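Local structure of putative oxidoreductase (Jannaschia sp., 3C24) at residues Val71-Pro76 with Val97-Ala102. The protein is a putative oxidoreductase that probably binds a dinucleotide cofactor such as NADP in its Rossmann-type domain, its substrate being unestablished. Numbering follows the deposited sequence.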
loop_
_atom_site.group_PDB
_atom_site.type_symbol
_atom_site.label_atom_id
_atom_site.label_comp_id
_atom_site.label_asym_id
_atom_site.label_seq_id
_atom_site.Cartn_x
_atom_site.Cartn_y
_atom_site.Cartn_z
ATOM N N VAL A 71 -21.444 27.525 -3.717
ATOM C CA VAL A 71 -20.347 28.119 -2.926
ATOM C C VAL A 71 -19.541 26.977 -2.317
ATOM O O VAL A 71 -19.996 26.229 -1.456
ATOM C CB VAL A 71 -20.857 29.048 -1.830
ATOM C CG1 VAL A 71 -19.693 29.635 -1.041
ATOM C CG2 VAL A 71 -21.709 30.139 -2.449
ATOM N N VAL A 72 -18.294 26.892 -2.768
ATOM C CA VAL A 72 -17.362 25.854 -2.395
ATOM C C VAL A 72 -16.439 26.347 -1.313
ATOM O O VAL A 72 -15.732 27.358 -1.468
ATOM C CB VAL A 72 -16.505 25.363 -3.603
ATOM C CG1 VAL A 72 -15.530 24.279 -3.089
ATOM C CG2 VAL A 72 -17.364 24.845 -4.735
ATOM N N LEU A 73 -16.418 25.623 -0.210
ATOM C CA LEU A 73 -15.589 25.987 0.929
ATOM C C LEU A 73 -14.224 25.303 0.891
ATOM O O LEU A 73 -14.015 24.285 1.538
ATOM C CB LEU A 73 -16.311 25.651 2.261
ATOM C CG LEU A 73 -17.762 26.167 2.374
ATOM C CD1 LEU A 73 -18.266 25.932 3.787
ATOM C CD2 LEU A 73 -17.881 27.630 2.062
ATOM N N ALA A 74 -13.321 25.855 0.080
ATOM C CA ALA A 74 -11.962 25.262 -0.102
ATOM C C ALA A 74 -11.021 25.751 0.996
ATOM O O ALA A 74 -10.019 26.421 0.731
ATOM C CB ALA A 74 -11.403 25.600 -1.486
ATOM N N LEU A 75 -11.408 25.463 2.227
ATOM C CA LEU A 75 -10.699 25.911 3.409
ATOM C C LEU A 75 -10.430 24.765 4.363
ATOM O O LEU A 75 -11.114 23.749 4.302
ATOM C CB LEU A 75 -11.535 26.943 4.127
ATOM C CG LEU A 75 -11.816 28.177 3.259
ATOM C CD1 LEU A 75 -12.957 28.947 3.847
ATOM C CD2 LEU A 75 -10.560 29.009 3.106
ATOM N N PRO A 76 -9.445 24.932 5.269
ATOM C CA PRO A 76 -9.146 23.822 6.189
ATOM C C PRO A 76 -10.259 23.563 7.169
ATOM O O PRO A 76 -11.002 24.445 7.542
ATOM C CB PRO A 76 -7.840 24.242 6.890
ATOM C CG PRO A 76 -7.370 25.442 6.258
ATOM C CD PRO A 76 -8.479 26.036 5.373
ATOM N N VAL A 97 -24.159 24.940 -0.796
ATOM C CA VAL A 97 -22.913 25.120 -0.025
ATOM C C VAL A 97 -22.207 23.762 -0.034
ATOM O O VAL A 97 -22.722 22.730 0.498
ATOM C CB VAL A 97 -23.208 25.588 1.391
ATOM C CG1 VAL A 97 -21.907 25.607 2.215
ATOM C CG2 VAL A 97 -23.929 26.981 1.352
ATOM N N LEU A 98 -21.041 23.755 -0.681
ATOM C CA LEU A 98 -20.312 22.542 -0.962
ATOM C C LEU A 98 -19.057 22.429 -0.104
ATOM O O LEU A 98 -18.162 23.272 -0.132
ATOM C CB LEU A 98 -20.028 22.494 -2.462
ATOM C CG LEU A 98 -19.904 21.139 -3.159
ATOM C CD1 LEU A 98 -19.849 21.307 -4.702
ATOM C CD2 LEU A 98 -18.720 20.389 -2.615
ATOM N N ILE A 99 -19.096 21.386 0.707
ATOM C CA ILE A 99 -18.023 21.064 1.671
ATOM C C ILE A 99 -17.222 19.884 1.137
ATOM O O ILE A 99 -17.763 18.925 0.597
ATOM C CB ILE A 99 -18.541 20.792 3.124
ATOM C CG1 ILE A 99 -19.691 21.720 3.553
ATOM C CG2 ILE A 99 -17.409 20.925 4.115
ATOM C CD1 ILE A 99 -21.115 21.120 3.378
ATOM N N LEU A 100 -15.912 19.981 1.298
ATOM C CA LEU A 100 -14.991 19.023 0.703
ATOM C C LEU A 100 -14.508 17.936 1.655
ATOM O O LEU A 100 -13.516 17.241 1.364
ATOM C CB LEU A 100 -13.785 19.799 0.134
ATOM C CG LEU A 100 -14.099 20.944 -0.853
ATOM C CD1 LEU A 100 -12.828 21.605 -1.484
ATOM C CD2 LEU A 100 -15.056 20.442 -1.933
ATOM N N ASP A 101 -15.150 17.838 2.806
ATOM C CA ASP A 101 -14.797 16.886 3.839
ATOM C C ASP A 101 -15.968 16.741 4.790
ATOM O O ASP A 101 -16.627 17.715 5.135
ATOM C CB ASP A 101 -13.549 17.366 4.589
ATOM C CG ASP A 101 -12.935 16.276 5.464
ATOM O OD1 ASP A 101 -13.547 15.821 6.464
ATOM O OD2 ASP A 101 -11.798 15.879 5.167
ATOM N N ALA A 102 -16.253 15.505 5.170
ATOM C CA ALA A 102 -17.365 15.230 6.071
ATOM C C ALA A 102 -17.139 15.605 7.529
ATOM O O ALA A 102 -18.068 15.492 8.316
ATOM C CB ALA A 102 -17.760 13.717 6.033
HETATM O O HOH W 1 -14.633 22.007 2.816
#
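Strands 71-73 and 97-99 run side by side in the same direction, their axes 4.7 Å apart at closest approach and inclined by 26°; they part beyond V72 and L98, and by A74 and L100 the CA atoms of the pair are 7.0 Å apart. They open and close a beta-alpha-beta unit of the Rossmann-type sheet, with helix 77-87 in the crossover, and give a worked example of a parallel ladder that ends where the strands part. Two backbone hydrogen bonds form the ladder: L98 N donates almost straight to V71 O at 2.8 Å from above the carbonyl plane, while L98 O receives L73 N at 2.9 Å nearly along its C=O axis. One step further the direct ladder gives way to a water, which donates to L73 O and accepts from L100 N, bridging the widening gap. On the sheet face carrying L73, V97 and I99, the side chains of L73 and V97 cross obliquely, L73 CD1 lying 4.0 Å from V97 CG1; helix 77-87 packs against this leucine through I80. The other face bears V72 and L98, with L100 beyond the strand end turning back toward the first strand. L100 meets V72 at about a right angle, CD2 lying 4.0 Å from V72 CG1, and M172 of helix 160-172 touches both residues. An alanine at L100 would remove CG and both methyls and would probably loosen the packing against V72 and A74. Past it, D101 OD1 caps A103 N at the start of helix 103-107. L100 holds CG anti to its carbonyl carbon (chi1 -54°), which together with an extended chi2 brings CD1 to 4.0 Å from A74 CA, at the centre of an inverse gamma turn.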